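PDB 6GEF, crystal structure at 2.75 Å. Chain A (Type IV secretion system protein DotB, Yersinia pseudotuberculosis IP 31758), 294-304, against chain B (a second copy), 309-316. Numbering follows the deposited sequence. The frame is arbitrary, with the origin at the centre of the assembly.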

# COMPACT_ATOMS: atom_id res chain seq x y z
N SER A 294 16.61 37.48 -7.05
CA SER A 294 17.57 36.41 -7.27
C SER A 294 17.18 35.13 -6.51
O SER A 294 17.12 34.05 -7.10
CB SER A 294 18.97 36.87 -6.84
OG SER A 294 19.73 35.78 -6.31
N ALA A 295 16.88 35.29 -5.23
CA ALA A 295 16.55 34.12 -4.42
C ALA A 295 15.27 33.46 -4.89
O ALA A 295 15.12 32.24 -4.77
CB ALA A 295 16.45 34.51 -2.93
N VAL A 296 14.32 34.25 -5.41
CA VAL A 296 13.07 33.69 -5.91
C VAL A 296 13.34 32.88 -7.16
O VAL A 296 12.81 31.77 -7.36
CB VAL A 296 11.99 34.75 -6.06
CG1 VAL A 296 12.54 36.09 -5.63
CG2 VAL A 296 11.46 34.78 -7.47
N MET A 297 14.09 33.44 -8.10
CA MET A 297 14.52 32.69 -9.27
C MET A 297 15.17 31.38 -8.87
O MET A 297 14.74 30.29 -9.25
CB MET A 297 15.47 33.53 -10.12
CG MET A 297 15.03 33.68 -11.57
SD MET A 297 13.47 34.52 -11.75
CE MET A 297 13.47 34.66 -13.58
N ARG A 298 16.24 31.45 -8.07
CA ARG A 298 16.87 30.25 -7.55
C ARG A 298 15.84 29.23 -6.99
O ARG A 298 15.88 28.06 -7.34
CB ARG A 298 17.83 30.63 -6.40
CG ARG A 298 19.16 31.12 -6.83
CD ARG A 298 19.91 30.03 -7.59
NE ARG A 298 21.11 29.54 -6.95
CZ ARG A 298 22.14 30.29 -6.59
NH1 ARG A 298 22.08 31.63 -6.70
NH2 ARG A 298 23.24 29.69 -6.09
N ARG A 299 14.89 29.73 -6.20
CA ARG A 299 14.02 28.84 -5.48
C ARG A 299 13.07 28.14 -6.43
O ARG A 299 12.85 26.92 -6.35
CB ARG A 299 13.24 29.62 -4.40
CG ARG A 299 12.08 28.84 -3.77
CD ARG A 299 12.20 28.79 -2.26
NE ARG A 299 11.41 27.73 -1.68
CZ ARG A 299 10.11 27.80 -1.40
NH1 ARG A 299 9.42 28.91 -1.69
NH2 ARG A 299 9.50 26.74 -0.85
N LEU A 300 12.44 28.89 -7.32
CA LEU A 300 11.55 28.28 -8.31
C LEU A 300 12.32 27.32 -9.19
O LEU A 300 11.81 26.23 -9.51
CB LEU A 300 10.87 29.37 -9.14
CG LEU A 300 9.97 30.36 -8.41
CD1 LEU A 300 9.38 31.32 -9.41
CD2 LEU A 300 8.95 29.60 -7.57
N ILE A 301 13.52 27.68 -9.62
CA ILE A 301 14.30 26.80 -10.49
C ILE A 301 14.65 25.50 -9.78
O ILE A 301 14.69 24.45 -10.41
CB ILE A 301 15.56 27.55 -11.00
CG1 ILE A 301 15.18 28.51 -12.13
CG2 ILE A 301 16.66 26.59 -11.44
CD1 ILE A 301 16.26 29.54 -12.40
N SER A 302 14.91 25.57 -8.47
CA SER A 302 15.36 24.40 -7.73
C SER A 302 14.33 23.25 -7.83
O SER A 302 14.70 22.09 -7.80
CB SER A 302 15.65 24.75 -6.29
OG SER A 302 14.46 25.11 -5.60
N ARG A 303 13.05 23.61 -7.95
CA ARG A 303 12.00 22.61 -7.87
C ARG A 303 12.00 21.65 -9.04
O ARG A 303 11.33 20.61 -8.98
CB ARG A 303 10.63 23.29 -7.71
CG ARG A 303 10.22 23.45 -6.24
CD ARG A 303 10.64 24.79 -5.70
NE ARG A 303 11.88 24.69 -4.94
CZ ARG A 303 11.95 24.34 -3.65
NH1 ARG A 303 10.87 24.02 -2.97
NH2 ARG A 303 13.11 24.29 -3.05
N PHE A 304 12.70 21.98 -10.10
CA PHE A 304 12.75 21.15 -11.31
C PHE A 304 14.05 20.37 -11.35
O PHE A 304 15.09 20.86 -11.01
CB PHE A 304 12.62 22.02 -12.57
CG PHE A 304 11.33 22.80 -12.64
CD1 PHE A 304 10.19 22.23 -13.16
CD2 PHE A 304 11.27 24.10 -12.17
CE1 PHE A 304 9.02 22.95 -13.24
CE2 PHE A 304 10.10 24.81 -12.23
CZ PHE A 304 8.97 24.24 -12.77
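Chain B 309-316: RGAAIYDL

The contact between these two copies of DotB is a small helix-against-helix packing in which one aromatic knob sits in a hole and one carboxylate pairs with two arginines of chain A. It illustrates a general principle: where helices meet over a short length, small residues can lie where the backbones come nearest, one large side chain supplies the largest single share of the covered area, and charge pairing joins the packing.

Chain B is helical throughout Arg B309 to Leu B316, with phi between -51° and -71° and psi between -28° and -55°. It runs against the chain A helix at 147° between N-to-C directions, so the two are roughly antiparallel, and their axes approach to 9.1 Å. The backbones come nearest at Arg A303 and Ala B311, whose CA atoms lie 4.5 Å apart. Gly B310 and Ala B311 offer little bulk here, and the carbonyl of Ser A302 reaches the chain B backbone, its O 3.9 Å from Gly B310 C and 3.3 Å from Ala B311 N. The latter pair is poorly angled and is not a hydrogen bond.

From this point the antiparallel course carries later residues of chain B back along earlier turns of chain A. Tyr B314, in the t rotamer, points its CA-to-CB bond toward chain A and sits as a knob among Ala A295, Arg A298, Arg A299 and Ser A302. Its CB lies 3.6 Å from Ser A302 CB at the base of the ring, and its CE2 is 3.5 Å from Arg A299 CA. Arg A298 O lies over one face of the ring. At the tip, Tyr B314 OH is 3.4 Å from Arg A298 CB and 3.2 Å from Ala A295 O.

Asp B315, one residue on, supplies the charge. Its CA-to-CB bond points sideways, but the carboxylate comes nearer to chain A and forms two salt bridges. Arg A299 NE donates to Asp B315 OD1 at 3.2 Å, with the carboxylate oxygen at the guanidinium edge. Arg A303 NH1 donates to Asp B315 OD2 at 2.9 Å, and Arg A303 NH2 makes a weak bond to Asp B315 OD2, also at 2.9 Å.

The CA-to-CB bond of Arg A303 points away from chain B, yet the end of the side chain comes nearer. Ala B311 CB packs over one face of its guanidinium, 3.5 Å from Arg A303 CZ, while Arg A303 NH2 donates to Ser A302 OG at 3.0 Å. One cation thus combines nonpolar packing with ionic pairing.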

# COMPACT_ATOMS: atom_id res chain seq x y z
N ARG B 309 14.58 15.78 -4.84
CA ARG B 309 15.75 15.88 -3.94
C ARG B 309 16.57 17.15 -4.15
O ARG B 309 17.17 17.65 -3.22
CB ARG B 309 16.65 14.65 -4.11
CG ARG B 309 17.97 14.79 -3.39
CD ARG B 309 18.90 13.63 -3.64
NE ARG B 309 18.27 12.37 -3.30
CZ ARG B 309 18.85 11.18 -3.44
NH1 ARG B 309 20.06 11.10 -4.00
NH2 ARG B 309 18.23 10.07 -3.06
N GLY B 310 16.54 17.69 -5.36
CA GLY B 310 17.15 18.99 -5.63
C GLY B 310 16.48 20.12 -4.91
O GLY B 310 17.12 20.86 -4.16
N ALA B 311 15.18 20.26 -5.10
CA ALA B 311 14.39 21.24 -4.33
C ALA B 311 14.64 21.07 -2.85
O ALA B 311 14.88 22.03 -2.12
CB ALA B 311 12.91 21.11 -4.66
N ALA B 312 14.59 19.83 -2.36
CA ALA B 312 14.80 19.58 -0.93
C ALA B 312 16.17 20.06 -0.47
O ALA B 312 16.30 20.66 0.60
CB ALA B 312 14.59 18.11 -0.61
N ILE B 313 17.19 19.82 -1.29
CA ILE B 313 18.54 20.23 -0.92
C ILE B 313 18.65 21.75 -0.91
O ILE B 313 19.29 22.32 -0.02
CB ILE B 313 19.59 19.57 -1.85
CG1 ILE B 313 19.67 18.06 -1.53
CG2 ILE B 313 20.95 20.23 -1.69
CD1 ILE B 313 20.76 17.31 -2.23
N TYR B 314 18.06 22.41 -1.89
CA TYR B 314 18.08 23.87 -1.93
C TYR B 314 17.39 24.44 -0.69
O TYR B 314 17.94 25.32 -0.01
CB TYR B 314 17.41 24.39 -3.21
CG TYR B 314 17.22 25.88 -3.25
CD1 TYR B 314 18.17 26.70 -3.79
CD2 TYR B 314 16.09 26.50 -2.67
CE1 TYR B 314 18.00 28.09 -3.80
CE2 TYR B 314 15.94 27.86 -2.67
CZ TYR B 314 16.91 28.65 -3.20
OH TYR B 314 16.84 30.02 -3.22
N ASP B 315 16.18 23.99 -0.40
CA ASP B 315 15.49 24.42 0.80
C ASP B 315 16.36 24.19 2.05
O ASP B 315 16.48 25.07 2.90
CB ASP B 315 14.16 23.68 0.95
CG ASP B 315 13.10 24.17 0.01
OD1 ASP B 315 13.11 25.39 -0.29
OD2 ASP B 315 12.27 23.34 -0.47
N LEU B 316 16.98 23.01 2.14
CA LEU B 316 17.74 22.68 3.33
C LEU B 316 18.94 23.59 3.51
O LEU B 316 19.19 24.10 4.62
CB LEU B 316 18.17 21.21 3.29
CG LEU B 316 19.09 20.72 4.41
CD1 LEU B 316 18.51 21.04 5.77
CD2 LEU B 316 19.36 19.23 4.22